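Magnesium transporter, putative (Shewanella oneidensis MR-1, PDB 3KXR) probably takes part in carrying magnesium or another cation across the membrane, the chain here holding its paired CBS domains and part of the MgtE intracellular N domain. Local coordinates at residues 56-66 with 152-163; 85-93 with 101-109. One frame throughout, in Å; residues are numbered along the deposited sequence.

Contact 1: 56-66 with 152-163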
# COMPACT_ATOMS: atom_id res chain seq x y z
N ILE A 56 -5.36 -27.44 3.16
CA ILE A 56 -6.44 -26.46 3.25
C ILE A 56 -5.94 -25.03 3.62
O ILE A 56 -6.56 -24.00 3.25
CB ILE A 56 -7.54 -26.94 4.19
CG1 ILE A 56 -8.84 -26.16 3.91
CG2 ILE A 56 -7.09 -26.85 5.68
CD1 ILE A 56 -9.26 -26.14 2.46
N GLY A 57 -4.80 -24.96 4.32
CA GLY A 57 -4.16 -23.67 4.60
C GLY A 57 -4.07 -22.75 3.38
O GLY A 57 -4.19 -21.54 3.48
N ARG A 58 -3.82 -23.35 2.23
CA ARG A 58 -3.65 -22.60 1.00
C ARG A 58 -4.92 -21.81 0.63
O ARG A 58 -4.80 -20.73 0.04
CB ARG A 58 -3.25 -23.59 -0.10
CG ARG A 58 -3.30 -23.05 -1.48
CD ARG A 58 -2.67 -24.01 -2.46
NE ARG A 58 -1.22 -23.94 -2.39
CZ ARG A 58 -0.40 -24.04 -3.44
NH1 ARG A 58 -0.86 -24.19 -4.68
NH2 ARG A 58 0.90 -23.94 -3.27
N TYR A 59 -6.10 -22.32 0.99
CA TYR A 59 -7.38 -21.69 0.59
C TYR A 59 -8.10 -21.03 1.75
O TYR A 59 -9.25 -20.68 1.65
CB TYR A 59 -8.29 -22.70 -0.08
CG TYR A 59 -7.61 -23.38 -1.21
CD1 TYR A 59 -7.66 -22.86 -2.51
CD2 TYR A 59 -6.88 -24.54 -1.00
CE1 TYR A 59 -6.99 -23.49 -3.58
CE2 TYR A 59 -6.22 -25.17 -2.04
CZ TYR A 59 -6.27 -24.65 -3.32
OH TYR A 59 -5.59 -25.32 -4.32
N THR A 60 -7.38 -20.86 2.84
CA THR A 60 -7.85 -20.18 4.02
C THR A 60 -8.14 -18.71 3.79
O THR A 60 -7.39 -18.01 3.13
CB THR A 60 -6.79 -20.26 5.11
OG1 THR A 60 -6.87 -21.57 5.67
CG2 THR A 60 -7.04 -19.24 6.21
N ASP A 61 -9.22 -18.24 4.39
CA ASP A 61 -9.63 -16.87 4.29
C ASP A 61 -9.36 -16.20 5.62
O ASP A 61 -9.78 -16.69 6.64
CB ASP A 61 -11.11 -16.85 3.95
CG ASP A 61 -11.65 -15.47 3.75
OD1 ASP A 61 -10.88 -14.50 3.87
OD2 ASP A 61 -12.86 -15.38 3.49
N HIS A 62 -8.63 -15.10 5.61
CA HIS A 62 -8.26 -14.41 6.84
C HIS A 62 -9.44 -13.62 7.40
O HIS A 62 -9.43 -13.27 8.57
CB HIS A 62 -7.09 -13.45 6.63
CG HIS A 62 -5.77 -14.12 6.34
ND1 HIS A 62 -5.15 -14.99 7.23
CD2 HIS A 62 -4.93 -14.02 5.27
CE1 HIS A 62 -4.00 -15.39 6.72
NE2 HIS A 62 -3.85 -14.82 5.53
N GLN A 63 -10.42 -13.34 6.54
CA GLN A 63 -11.67 -12.63 6.92
C GLN A 63 -12.54 -13.44 7.84
O GLN A 63 -13.08 -14.47 7.46
CB GLN A 63 -12.50 -12.29 5.67
CG GLN A 63 -12.32 -10.90 5.24
CD GLN A 63 -12.77 -10.60 3.84
OE1 GLN A 63 -13.83 -10.02 3.64
NE2 GLN A 63 -11.92 -10.94 2.86
N MSE A 64 -12.73 -12.96 9.05
CA MSE A 64 -13.50 -13.71 10.00
C MSE A 64 -13.88 -12.87 11.19
O MSE A 64 -13.30 -11.85 11.47
CB MSE A 64 -12.68 -14.90 10.47
CG MSE A 64 -11.39 -14.49 11.15
SE MSE A 64 -10.31 -16.00 11.75
CE MSE A 64 -8.55 -15.10 11.97
N LEU A 65 -14.86 -13.35 11.92
CA LEU A 65 -15.19 -12.78 13.21
C LEU A 65 -14.32 -13.46 14.31
O LEU A 65 -14.45 -14.64 14.59
CB LEU A 65 -16.71 -12.92 13.44
CG LEU A 65 -17.63 -11.74 13.04
CD1 LEU A 65 -17.30 -11.07 11.73
CD2 LEU A 65 -19.09 -12.16 13.12
N VAL A 66 -13.40 -12.71 14.90
CA VAL A 66 -12.56 -13.20 15.98
C VAL A 66 -12.46 -12.14 17.12
O VAL A 66 -12.41 -10.94 16.86
CB VAL A 66 -11.15 -13.59 15.45
CG1 VAL A 66 -10.59 -12.46 14.60
CG2 VAL A 66 -10.22 -13.94 16.58
N VAL A 152 -9.52 -22.45 10.86
CA VAL A 152 -8.31 -23.15 10.52
C VAL A 152 -7.17 -22.69 11.45
O VAL A 152 -6.96 -21.50 11.66
CB VAL A 152 -7.94 -22.89 9.06
CG1 VAL A 152 -6.65 -23.60 8.73
CG2 VAL A 152 -9.08 -23.37 8.15
N ILE A 153 -6.46 -23.65 12.01
CA ILE A 153 -5.31 -23.35 12.85
C ILE A 153 -4.02 -23.88 12.23
O ILE A 153 -4.03 -24.85 11.45
CB ILE A 153 -5.48 -23.92 14.28
CG1 ILE A 153 -5.65 -25.44 14.25
CG2 ILE A 153 -6.64 -23.24 15.02
CD1 ILE A 153 -5.49 -26.08 15.60
N ASP A 154 -2.91 -23.24 12.55
CA ASP A 154 -1.61 -23.65 12.06
C ASP A 154 -1.08 -24.71 13.00
O ASP A 154 -1.77 -25.11 13.90
CB ASP A 154 -0.68 -22.44 11.88
CG ASP A 154 -0.18 -21.87 13.19
OD1 ASP A 154 -0.39 -22.51 14.25
OD2 ASP A 154 0.45 -20.78 13.16
N ASP A 155 0.14 -25.20 12.79
CA ASP A 155 0.66 -26.27 13.66
C ASP A 155 1.08 -25.76 15.04
O ASP A 155 1.30 -26.56 15.93
CB ASP A 155 1.82 -27.04 13.01
CG ASP A 155 2.92 -26.12 12.49
OD1 ASP A 155 2.78 -24.87 12.64
OD2 ASP A 155 3.92 -26.62 11.91
N ALA A 156 1.22 -24.44 15.21
CA ALA A 156 1.45 -23.82 16.54
C ALA A 156 0.15 -23.61 17.36
O ALA A 156 0.23 -23.14 18.50
CB ALA A 156 2.17 -22.48 16.37
N GLY A 157 -1.01 -23.92 16.79
CA GLY A 157 -2.31 -23.71 17.45
C GLY A 157 -2.96 -22.37 17.18
O GLY A 157 -4.03 -22.09 17.72
N GLU A 158 -2.32 -21.53 16.37
CA GLU A 158 -2.81 -20.19 16.10
C GLU A 158 -3.89 -20.19 15.05
O GLU A 158 -3.78 -20.83 14.01
CB GLU A 158 -1.70 -19.25 15.62
CG GLU A 158 -0.57 -19.06 16.62
CD GLU A 158 0.44 -17.98 16.20
OE1 GLU A 158 0.22 -17.26 15.18
OE2 GLU A 158 1.44 -17.84 16.93
N LEU A 159 -4.93 -19.44 15.34
CA LEU A 159 -6.03 -19.28 14.41
C LEU A 159 -5.53 -18.45 13.26
O LEU A 159 -5.24 -17.30 13.43
CB LEU A 159 -7.18 -18.52 15.12
CG LEU A 159 -8.40 -18.25 14.28
CD1 LEU A 159 -8.90 -19.59 13.73
CD2 LEU A 159 -9.43 -17.51 15.13
N ILE A 160 -5.42 -19.03 12.07
CA ILE A 160 -4.96 -18.25 10.93
C ILE A 160 -6.08 -17.78 9.99
O ILE A 160 -5.84 -16.91 9.14
CB ILE A 160 -3.89 -18.98 10.14
CG1 ILE A 160 -4.49 -20.19 9.44
CG2 ILE A 160 -2.72 -19.36 11.07
CD1 ILE A 160 -3.43 -21.07 8.78
N GLY A 161 -7.28 -18.33 10.13
CA GLY A 161 -8.38 -17.95 9.24
C GLY A 161 -9.51 -18.96 9.24
O GLY A 161 -9.61 -19.78 10.13
N ARG A 162 -10.36 -18.92 8.22
CA ARG A 162 -11.48 -19.85 8.16
C ARG A 162 -11.68 -20.37 6.75
O ARG A 162 -11.19 -19.78 5.79
CB ARG A 162 -12.75 -19.15 8.61
CG ARG A 162 -13.31 -18.24 7.57
CD ARG A 162 -14.41 -17.37 8.10
NE ARG A 162 -14.91 -16.51 7.04
CZ ARG A 162 -16.18 -16.37 6.65
NH1 ARG A 162 -17.19 -17.04 7.21
NH2 ARG A 162 -16.44 -15.55 5.65
N VAL A 163 -12.43 -21.47 6.64
CA VAL A 163 -12.90 -21.94 5.36
C VAL A 163 -14.40 -22.02 5.37
O VAL A 163 -14.96 -22.49 6.32
CB VAL A 163 -12.38 -23.31 5.09
CG1 VAL A 163 -12.97 -23.81 3.77
CG2 VAL A 163 -10.87 -23.23 4.99
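Asp61 and Arg162 pair backbone to backbone in a single antiparallel bridge: Asp61 N gives to Arg162 O (2.9 Å), and Arg162 N returns the bond to Asp61 O (2.8 Å). His62 ND1 donates to Ile160 O at 2.8 Å, meeting the carbonyl nearly head-on, the oxygen lying 20° out of the ring plane. Asp61 OD1 takes Gln63 N from above the carboxylate plane in an Asx turn. Arg162 CG sits between its backbone N and carbonyl carbon (chi1 76°), and the chain then extends alongside 61-64, bringing NE to Gln63 O in a weak bond (2.8 Å); NH1 forms a salt bridge with Glu149 and NH2 bonds to Asp86 O. Shortened to alanine, this position would probably leave Glu149 without its charged mate and both Asp86 O and Gln63 O without their arginine donor. Gly161 lets the loop come close to the strand; a CB here would clash with Thr60 CG2 and Asp61 O. The selenomethionine Met64 meets Leu159 tip to tip, and Ile56 CG1 packs on Val163 CG2. Ile160 and Gly161 together lie opposite Val152, a classic beta bulge in the hairpin of the second CBS motif; against it lies segment 56-66 of the first, as in paired CBS domains.

Contact 2: 85-93 with 101-109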
# COMPACT_ATOMS: atom_id res chain seq x y z
N LEU A 85 -20.91 -10.69 6.39
CA LEU A 85 -19.87 -11.57 5.93
C LEU A 85 -20.47 -12.86 5.39
O LEU A 85 -21.42 -13.40 5.96
CB LEU A 85 -18.99 -11.90 7.10
CG LEU A 85 -17.56 -12.22 6.79
CD1 LEU A 85 -16.95 -10.95 6.27
CD2 LEU A 85 -16.92 -12.68 8.11
N ASP A 86 -19.95 -13.32 4.27
CA ASP A 86 -20.41 -14.55 3.65
C ASP A 86 -20.24 -15.75 4.59
O ASP A 86 -19.21 -15.90 5.26
CB ASP A 86 -19.64 -14.78 2.35
CG ASP A 86 -20.25 -15.86 1.49
OD1 ASP A 86 -21.49 -15.92 1.38
OD2 ASP A 86 -19.49 -16.64 0.90
N CYS A 87 -21.25 -16.61 4.65
CA CYS A 87 -21.17 -17.86 5.39
C CYS A 87 -20.69 -17.67 6.78
O CYS A 87 -19.73 -18.31 7.19
CB CYS A 87 -20.20 -18.82 4.73
SG CYS A 87 -20.93 -19.63 3.40
N ASN A 88 -21.36 -16.81 7.52
CA ASN A 88 -20.89 -16.47 8.81
C ASN A 88 -22.00 -16.60 9.79
O ASN A 88 -22.99 -15.91 9.68
CB ASN A 88 -20.39 -15.06 8.81
CG ASN A 88 -19.94 -14.61 10.19
OD1 ASN A 88 -20.37 -13.55 10.65
ND2 ASN A 88 -19.08 -15.41 10.85
N ASP A 89 -21.85 -17.50 10.74
CA ASP A 89 -22.68 -17.43 11.92
C ASP A 89 -21.99 -17.90 13.19
O ASP A 89 -22.65 -18.25 14.15
CB ASP A 89 -23.99 -18.18 11.69
CG ASP A 89 -23.80 -19.65 11.76
OD1 ASP A 89 -22.61 -20.09 11.76
OD2 ASP A 89 -24.84 -20.34 11.86
N ASN A 90 -20.66 -17.86 13.18
CA ASN A 90 -19.86 -18.21 14.33
C ASN A 90 -18.79 -17.16 14.52
O ASN A 90 -18.44 -16.43 13.61
CB ASN A 90 -19.21 -19.59 14.15
CG ASN A 90 -20.19 -20.70 14.30
OD1 ASN A 90 -21.23 -20.52 14.92
ND2 ASN A 90 -19.88 -21.84 13.75
N LEU A 91 -18.25 -17.13 15.73
CA LEU A 91 -17.20 -16.18 16.05
C LEU A 91 -16.14 -16.91 16.88
O LEU A 91 -16.46 -17.75 17.72
CB LEU A 91 -17.84 -15.01 16.76
CG LEU A 91 -17.06 -13.81 17.24
CD1 LEU A 91 -18.01 -12.60 17.33
CD2 LEU A 91 -16.50 -14.17 18.59
N PHE A 92 -14.88 -16.63 16.59
CA PHE A 92 -13.79 -17.41 17.14
C PHE A 92 -13.09 -16.66 18.24
O PHE A 92 -12.88 -15.46 18.13
CB PHE A 92 -12.83 -17.78 16.01
CG PHE A 92 -13.51 -18.47 14.88
CD1 PHE A 92 -14.35 -19.55 15.12
CD2 PHE A 92 -13.40 -18.00 13.59
CE1 PHE A 92 -15.02 -20.17 14.07
CE2 PHE A 92 -14.07 -18.63 12.53
CZ PHE A 92 -14.88 -19.71 12.78
N ILE A 93 -12.74 -17.36 19.32
CA ILE A 93 -12.10 -16.75 20.47
C ILE A 93 -10.69 -17.21 20.55
O ILE A 93 -10.41 -18.41 20.47
CB ILE A 93 -12.80 -17.13 21.79
CG1 ILE A 93 -14.28 -16.78 21.72
CG2 ILE A 93 -12.17 -16.42 23.00
CD1 ILE A 93 -14.58 -15.34 21.42
N LEU A 101 -9.00 -20.86 21.03
CA LEU A 101 -9.63 -21.49 22.19
C LEU A 101 -10.99 -22.18 21.88
O LEU A 101 -11.33 -23.14 22.51
CB LEU A 101 -9.89 -20.40 23.25
CG LEU A 101 -8.71 -19.57 23.77
CD1 LEU A 101 -9.20 -18.64 24.83
CD2 LEU A 101 -7.60 -20.50 24.33
N GLY A 102 -11.79 -21.63 20.97
CA GLY A 102 -13.13 -22.14 20.71
C GLY A 102 -13.99 -21.22 19.86
O GLY A 102 -13.54 -20.18 19.40
N THR A 103 -15.24 -21.60 19.70
CA THR A 103 -16.18 -20.95 18.82
C THR A 103 -17.43 -20.62 19.62
O THR A 103 -17.91 -21.45 20.38
CB THR A 103 -16.58 -21.93 17.69
OG1 THR A 103 -15.40 -22.25 16.93
CG2 THR A 103 -17.67 -21.39 16.75
N VAL A 104 -17.97 -19.42 19.44
CA VAL A 104 -19.31 -19.13 19.97
C VAL A 104 -20.26 -18.96 18.79
O VAL A 104 -19.89 -18.36 17.81
CB VAL A 104 -19.35 -17.89 20.91
CG1 VAL A 104 -18.24 -17.99 21.98
CG2 VAL A 104 -19.21 -16.60 20.14
N ARG A 105 -21.48 -19.46 18.89
CA ARG A 105 -22.46 -19.34 17.80
C ARG A 105 -23.39 -18.17 17.93
O ARG A 105 -23.90 -17.89 18.99
CB ARG A 105 -23.37 -20.53 17.75
CG ARG A 105 -22.69 -21.84 17.64
CD ARG A 105 -23.79 -22.88 17.51
NE ARG A 105 -23.20 -24.19 17.60
CZ ARG A 105 -22.54 -24.81 16.61
NH1 ARG A 105 -22.39 -24.23 15.41
NH2 ARG A 105 -22.04 -26.05 16.83
N ARG A 106 -23.71 -17.56 16.80
CA ARG A 106 -24.64 -16.47 16.82
C ARG A 106 -25.90 -16.79 17.61
O ARG A 106 -26.32 -16.02 18.47
CB ARG A 106 -25.04 -16.06 15.41
CG ARG A 106 -26.16 -15.09 15.47
CD ARG A 106 -26.24 -14.16 14.33
NE ARG A 106 -26.18 -14.89 13.10
CZ ARG A 106 -25.60 -14.42 12.01
NH1 ARG A 106 -25.07 -13.19 11.97
NH2 ARG A 106 -25.58 -15.17 10.94
N TYR A 107 -26.54 -17.90 17.29
CA TYR A 107 -27.82 -18.21 17.89
C TYR A 107 -27.73 -18.29 19.43
O TYR A 107 -28.61 -17.79 20.12
CB TYR A 107 -28.39 -19.50 17.34
CG TYR A 107 -29.73 -19.85 17.95
CD1 TYR A 107 -30.91 -19.42 17.35
CD2 TYR A 107 -29.81 -20.60 19.13
CE1 TYR A 107 -32.13 -19.74 17.90
CE2 TYR A 107 -31.03 -20.92 19.68
CZ TYR A 107 -32.19 -20.49 19.06
OH TYR A 107 -33.42 -20.79 19.58
N ASP A 108 -26.67 -18.88 19.93
CA ASP A 108 -26.49 -18.98 21.38
C ASP A 108 -26.14 -17.64 21.95
O ASP A 108 -26.66 -17.29 23.00
CB ASP A 108 -25.41 -19.99 21.80
CG ASP A 108 -25.64 -21.38 21.21
OD1 ASP A 108 -26.82 -21.81 21.06
OD2 ASP A 108 -24.62 -22.04 20.87
N ILE A 109 -25.27 -16.85 21.32
CA ILE A 109 -24.85 -15.64 22.00
C ILE A 109 -25.92 -14.57 22.06
O ILE A 109 -25.80 -13.64 22.86
CB ILE A 109 -23.54 -15.01 21.50
CG1 ILE A 109 -23.74 -14.32 20.19
CG2 ILE A 109 -22.33 -15.97 21.54
CD1 ILE A 109 -23.81 -12.86 20.39
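Leu91 and Val104 lie side by side on one face of the hairpin, Leu91 CD2 4.0 Å from Val104 CG2. Ile93 joins them there, its CG1 reaching Val104 CG1 and its CG2 touching Leu101 CD1; Phe79 and Phe80 of helix 73-82 cover Leu91. On the other face Phe92 turns the edge of its ring to Thr103, whose OG1 sits in the ring plane 3.4 Å from CD1 and is itself hydrogen-bonded to Tyr100. The threonine's chi1 of -62° sets OG1 beside the backbone N and puts CG2 anti to it, 3.5 Å from Asn90 CB. Backbone bonds pair Leu91 with Val104 and tie Ile93 to Gly102 and Leu101. Toward the polar edge Asn90 runs alongside Arg105, OD1 3.4 Å from CG, amide and guanidinium planes 58° apart; Glu147 takes both polar ends, by a hydrogen bond from Asn90 and a salt bridge with Arg105. Beyond them Arg106 N, in the first turn of its helix, donates to Asp89 O (2.9 Å), and the Arg106 guanidinium lays a face over Asp89 CA. Leu101 and Gly102 opposite Ile93 form a classic beta bulge, in a beta hairpin running straight into a helix, as in the CBS fold.

Both contacts are largely buried, but they do different work. Contact 2 is local, tying neighbouring strands of the first CBS motif into a hairpin; contact 1 joins parts 86 residues apart and closes the loop in which contact 2 is nested. Contact 1 is centred about 4 Å from the spatial centre of the chain, contact 2 about 13 Å from it. Regular strand pairing dominates in contact 2, whereas contact 1 has a single bridge supplemented by side-chain donors to carbonyls. The two meet where Leu65 O probably accepts from Phe92 N. Glu149 serves both, pairing with Arg162 and accepting from Asn88. A second subunit packs on His62, Gln63, Met64 and Val66 in contact 1, but on Leu85 in contact 2.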